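PDB 4OVD: peptidoglycan glycosyltransferase from Atopobium parvulum, which belongs to the penicillin-binding proteins, joining a dimerisation domain to a transpeptidase-type domain. Local coordinates for residues A[518-527]-A[550-561]. Numbering follows the deposited sequence.
Sequences VNPSESDLMV and AKDAATRLNIQP
A chi1 of 180° in L525 carries CG away from the strand backbone and sends its two methyls onto the helix, where A553 and A554 receive them; in V518 and V527, CG2 lies beside the backbone N, anti to the carbonyl carbon, which turns that methyl to A550. L525 CD2 lies 4.0 Å from A553 CB and also rests on the backbone at the A550 carbonyl, while CD1 lies equally near, so the fork of the leucine sits over that small methyl. The valines stand on neighbouring antiparallel strands, and V527 CG2 is 3.9 Å from A550 CB. Alanines suit this helix face because their short side chains let the backbone come close to the branched residues of the sheet.

Beyond the helix, the tail packs against the hairpin turn. I559 lays its branches between polar side chains: CG2 stands 3.5 Å from E522 OE1 and 3.6 Å from N519 ND2. Its CD1 lies 3.2 Å from D524 OD2 and also against its CB. These are van der Waals contacts. N519 ND2 also meets the ring of P561, 3.2 Å from CG; its OD1 accepts a hydrogen bond from the backbone N of T486, which anchors the side chain. Asparagine also readily takes the positive phi needed here.

Strand 525-527 and helix 550-556 run nearly antiparallel (154°), their axes approaching to 9.3 Å. Strand 525-532 is central in the five-stranded antiparallel sheet, and helix 542-556 follows it and folds back across one face, as the C-terminal helix does in the transpeptidase domain of penicillin-binding proteins.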
loop_
_atom_site.group_PDB
_atom_site.type_symbol
_atom_site.label_atom_id
_atom_site.label_comp_id
_atom_site.label_asym_id
_atom_site.label_seq_id
_atom_site.Cartn_x
_atom_site.Cartn_y
_atom_site.Cartn_z
ATOM N N VAL A 518 5.852 -12.819 0.558
ATOM C CA VAL A 518 5.807 -14.273 0.488
ATOM C C VAL A 518 7.015 -14.735 -0.357
ATOM O O VAL A 518 7.278 -14.139 -1.387
ATOM C CB VAL A 518 4.483 -14.756 -0.151
ATOM C CG1 VAL A 518 4.373 -16.260 -0.068
ATOM C CG2 VAL A 518 3.281 -14.138 0.537
ATOM N N ASN A 519 7.746 -15.762 0.113
ATOM C CA ASN A 519 8.925 -16.317 -0.546
ATOM C C ASN A 519 9.705 -15.195 -1.131
ATOM O O ASN A 519 9.753 -15.007 -2.374
ATOM C CB ASN A 519 8.523 -17.327 -1.603
ATOM C CG ASN A 519 7.888 -18.561 -0.991
ATOM O OD1 ASN A 519 7.844 -18.703 0.222
ATOM N ND2 ASN A 519 7.404 -19.475 -1.834
ATOM N N PRO A 520 10.285 -14.389 -0.232
ATOM C CA PRO A 520 11.038 -13.203 -0.567
ATOM C C PRO A 520 12.168 -13.439 -1.579
ATOM O O PRO A 520 12.467 -12.535 -2.352
ATOM C CB PRO A 520 11.587 -12.767 0.779
ATOM C CG PRO A 520 10.634 -13.363 1.766
ATOM C CD PRO A 520 10.392 -14.693 1.209
ATOM N N SER A 521 12.745 -14.649 -1.590
ATOM C CA SER A 521 13.777 -14.996 -2.545
ATOM C C SER A 521 13.206 -15.167 -3.961
ATOM O O SER A 521 13.961 -15.232 -4.896
ATOM C CB SER A 521 14.517 -16.274 -2.089
ATOM O OG SER A 521 13.641 -17.412 -1.945
ATOM N N GLU A 522 11.886 -15.269 -4.129
ATOM C CA GLU A 522 11.261 -15.399 -5.473
ATOM C C GLU A 522 10.814 -14.065 -6.083
ATOM O O GLU A 522 10.524 -14.023 -7.263
ATOM C CB GLU A 522 10.087 -16.397 -5.464
ATOM C CG GLU A 522 10.522 -17.822 -5.089
ATOM C CD GLU A 522 9.426 -18.890 -5.246
ATOM O OE1 GLU A 522 8.351 -18.601 -5.833
ATOM O OE2 GLU A 522 9.662 -20.050 -4.805
ATOM N N SER A 523 10.684 -13.016 -5.265
ATOM C CA SER A 523 10.382 -11.659 -5.711
ATOM C C SER A 523 9.073 -11.557 -6.483
ATOM O O SER A 523 8.962 -10.812 -7.442
ATOM C CB SER A 523 11.544 -11.107 -6.574
ATOM O OG SER A 523 12.784 -11.159 -5.867
ATOM N N ASP A 524 8.077 -12.310 -6.057
ATOM C CA ASP A 524 6.844 -12.303 -6.773
ATOM C C ASP A 524 5.646 -11.812 -6.002
ATOM O O ASP A 524 4.661 -11.490 -6.643
ATOM C CB ASP A 524 6.558 -13.730 -7.285
ATOM C CG ASP A 524 7.517 -14.174 -8.420
ATOM O OD1 ASP A 524 7.716 -13.383 -9.356
ATOM O OD2 ASP A 524 8.009 -15.322 -8.392
ATOM N N LEU A 525 5.695 -11.733 -4.673
ATOM C CA LEU A 525 4.466 -11.341 -3.948
ATOM C C LEU A 525 4.569 -10.680 -2.572
ATOM O O LEU A 525 5.195 -11.218 -1.638
ATOM C CB LEU A 525 3.608 -12.604 -3.782
ATOM C CG LEU A 525 2.275 -12.437 -3.042
ATOM C CD1 LEU A 525 1.264 -11.606 -3.826
ATOM C CD2 LEU A 525 1.681 -13.807 -2.850
HETATM N N MSE A 526 3.864 -9.560 -2.414
HETATM C CA MSE A 526 3.787 -8.896 -1.161
HETATM C C MSE A 526 2.333 -8.484 -1.050
HETATM O O MSE A 526 1.696 -8.072 -2.026
HETATM C CB MSE A 526 4.727 -7.692 -1.203
HETATM C CG MSE A 526 5.029 -7.083 0.144
HETATM SE SE MSE A 526 6.256 -5.499 -0.031
HETATM C CE MSE A 526 4.844 -4.459 -0.805
ATOM N N VAL A 527 1.796 -8.578 0.146
ATOM C CA VAL A 527 0.425 -8.243 0.396
ATOM C C VAL A 527 0.326 -7.368 1.630
ATOM O O VAL A 527 1.107 -7.564 2.627
ATOM C CB VAL A 527 -0.354 -9.501 0.685
ATOM C CG1 VAL A 527 -1.672 -9.178 1.315
ATOM C CG2 VAL A 527 -0.470 -10.371 -0.551
ATOM N N ALA A 550 -3.054 -14.020 1.187
ATOM C CA ALA A 550 -1.757 -14.153 0.516
ATOM C C ALA A 550 -1.567 -15.575 -0.039
ATOM O O ALA A 550 -0.953 -15.747 -1.085
ATOM C CB ALA A 550 -0.630 -13.776 1.437
ATOM N N LYS A 551 -2.158 -16.545 0.647
ATOM C CA LYS A 551 -2.151 -17.970 0.259
ATOM C C LYS A 551 -2.879 -18.067 -1.061
ATOM O O LYS A 551 -2.316 -18.566 -2.052
ATOM C CB LYS A 551 -2.853 -18.775 1.367
ATOM C CG LYS A 551 -3.229 -20.204 1.082
ATOM C CD LYS A 551 -2.024 -21.016 0.719
ATOM C CE LYS A 551 -2.441 -22.482 0.618
ATOM N NZ LYS A 551 -1.342 -23.304 0.064
ATOM N N ASP A 552 -4.114 -17.543 -1.090
ATOM C CA ASP A 552 -4.903 -17.506 -2.327
ATOM C C ASP A 552 -4.187 -16.731 -3.403
ATOM O O ASP A 552 -4.284 -17.080 -4.546
ATOM C CB ASP A 552 -6.259 -16.843 -2.116
ATOM C CG ASP A 552 -7.148 -17.634 -1.192
ATOM O OD1 ASP A 552 -6.746 -18.744 -0.788
ATOM O OD2 ASP A 552 -8.229 -17.124 -0.851
ATOM N N ALA A 553 -3.504 -15.642 -3.068
ATOM C CA ALA A 553 -2.794 -14.931 -4.114
ATOM C C ALA A 553 -1.684 -15.847 -4.649
ATOM O O ALA A 553 -1.472 -15.917 -5.853
ATOM C CB ALA A 553 -2.197 -13.630 -3.589
ATOM N N ALA A 554 -0.954 -16.524 -3.760
ATOM C CA ALA A 554 0.123 -17.423 -4.188
ATOM C C ALA A 554 -0.362 -18.633 -4.992
ATOM O O ALA A 554 0.314 -19.080 -5.914
ATOM C CB ALA A 554 0.912 -17.889 -2.986
ATOM N N THR A 555 -1.533 -19.175 -4.690
ATOM C CA THR A 555 -1.949 -20.339 -5.458
ATOM C C THR A 555 -2.289 -19.807 -6.876
ATOM O O THR A 555 -1.732 -20.239 -7.883
ATOM C CB THR A 555 -3.154 -21.092 -4.844
ATOM O OG1 THR A 555 -4.375 -20.410 -5.148
ATOM C CG2 THR A 555 -3.012 -21.265 -3.345
ATOM N N ARG A 556 -3.189 -18.836 -6.930
ATOM C CA ARG A 556 -3.587 -18.212 -8.165
ATOM C C ARG A 556 -2.397 -17.836 -9.044
ATOM O O ARG A 556 -2.505 -17.864 -10.248
ATOM C CB ARG A 556 -4.397 -16.949 -7.853
ATOM C CG ARG A 556 -5.052 -16.267 -9.044
ATOM C CD ARG A 556 -6.225 -17.070 -9.609
ATOM N NE ARG A 556 -6.859 -16.338 -10.712
ATOM C CZ ARG A 556 -6.761 -16.631 -12.009
ATOM N NH1 ARG A 556 -6.112 -17.702 -12.434
ATOM N NH2 ARG A 556 -7.366 -15.859 -12.899
ATOM N N LEU A 557 -1.268 -17.461 -8.458
ATOM C CA LEU A 557 -0.128 -17.080 -9.272
ATOM C C LEU A 557 0.879 -18.224 -9.411
ATOM O O LEU A 557 0.586 -19.387 -9.069
ATOM C CB LEU A 557 0.515 -15.824 -8.697
ATOM C CG LEU A 557 -0.401 -14.609 -8.517
ATOM C CD1 LEU A 557 0.348 -13.508 -7.796
ATOM C CD2 LEU A 557 -0.953 -14.099 -9.834
ATOM N N ASN A 558 2.074 -17.906 -9.901
ATOM C CA ASN A 558 3.110 -18.957 -10.106
ATOM C C ASN A 558 3.494 -19.757 -8.850
ATOM O O ASN A 558 3.637 -20.954 -8.895
ATOM C CB ASN A 558 4.450 -18.342 -10.603
ATOM C CG ASN A 558 4.307 -17.426 -11.816
ATOM O OD1 ASN A 558 5.128 -16.528 -12.005
ATOM N ND2 ASN A 558 3.273 -17.631 -12.628
ATOM N N ILE A 559 3.574 -19.029 -7.740
ATOM C CA ILE A 559 4.130 -19.435 -6.421
ATOM C C ILE A 559 3.541 -20.721 -5.823
ATOM O O ILE A 559 2.490 -20.713 -5.187
ATOM C CB ILE A 559 4.099 -18.206 -5.486
ATOM C CG1 ILE A 559 4.289 -16.920 -6.294
ATOM C CG2 ILE A 559 5.157 -18.321 -4.396
ATOM C CD1 ILE A 559 5.503 -16.934 -7.211
ATOM N N GLN A 560 4.358 -21.771 -5.878
ATOM C CA GLN A 560 3.997 -23.128 -5.428
ATOM C C GLN A 560 4.226 -23.619 -3.989
ATOM O O GLN A 560 3.336 -24.218 -3.394
ATOM C CB GLN A 560 4.767 -24.161 -6.292
ATOM C CG GLN A 560 4.811 -23.928 -7.802
ATOM C CD GLN A 560 5.736 -22.782 -8.224
ATOM O OE1 GLN A 560 6.354 -22.111 -7.385
ATOM N NE2 GLN A 560 5.818 -22.542 -9.532
ATOM N N PRO A 561 5.417 -23.374 -3.429
ATOM C CA PRO A 561 5.714 -24.019 -2.141
ATOM C C PRO A 561 4.511 -24.251 -1.225
ATOM O O PRO A 561 3.858 -25.289 -1.347
ATOM C CB PRO A 561 6.804 -23.116 -1.535
ATOM C CG PRO A 561 7.494 -22.568 -2.755
ATOM C CD PRO A 561 6.361 -22.275 -3.714
#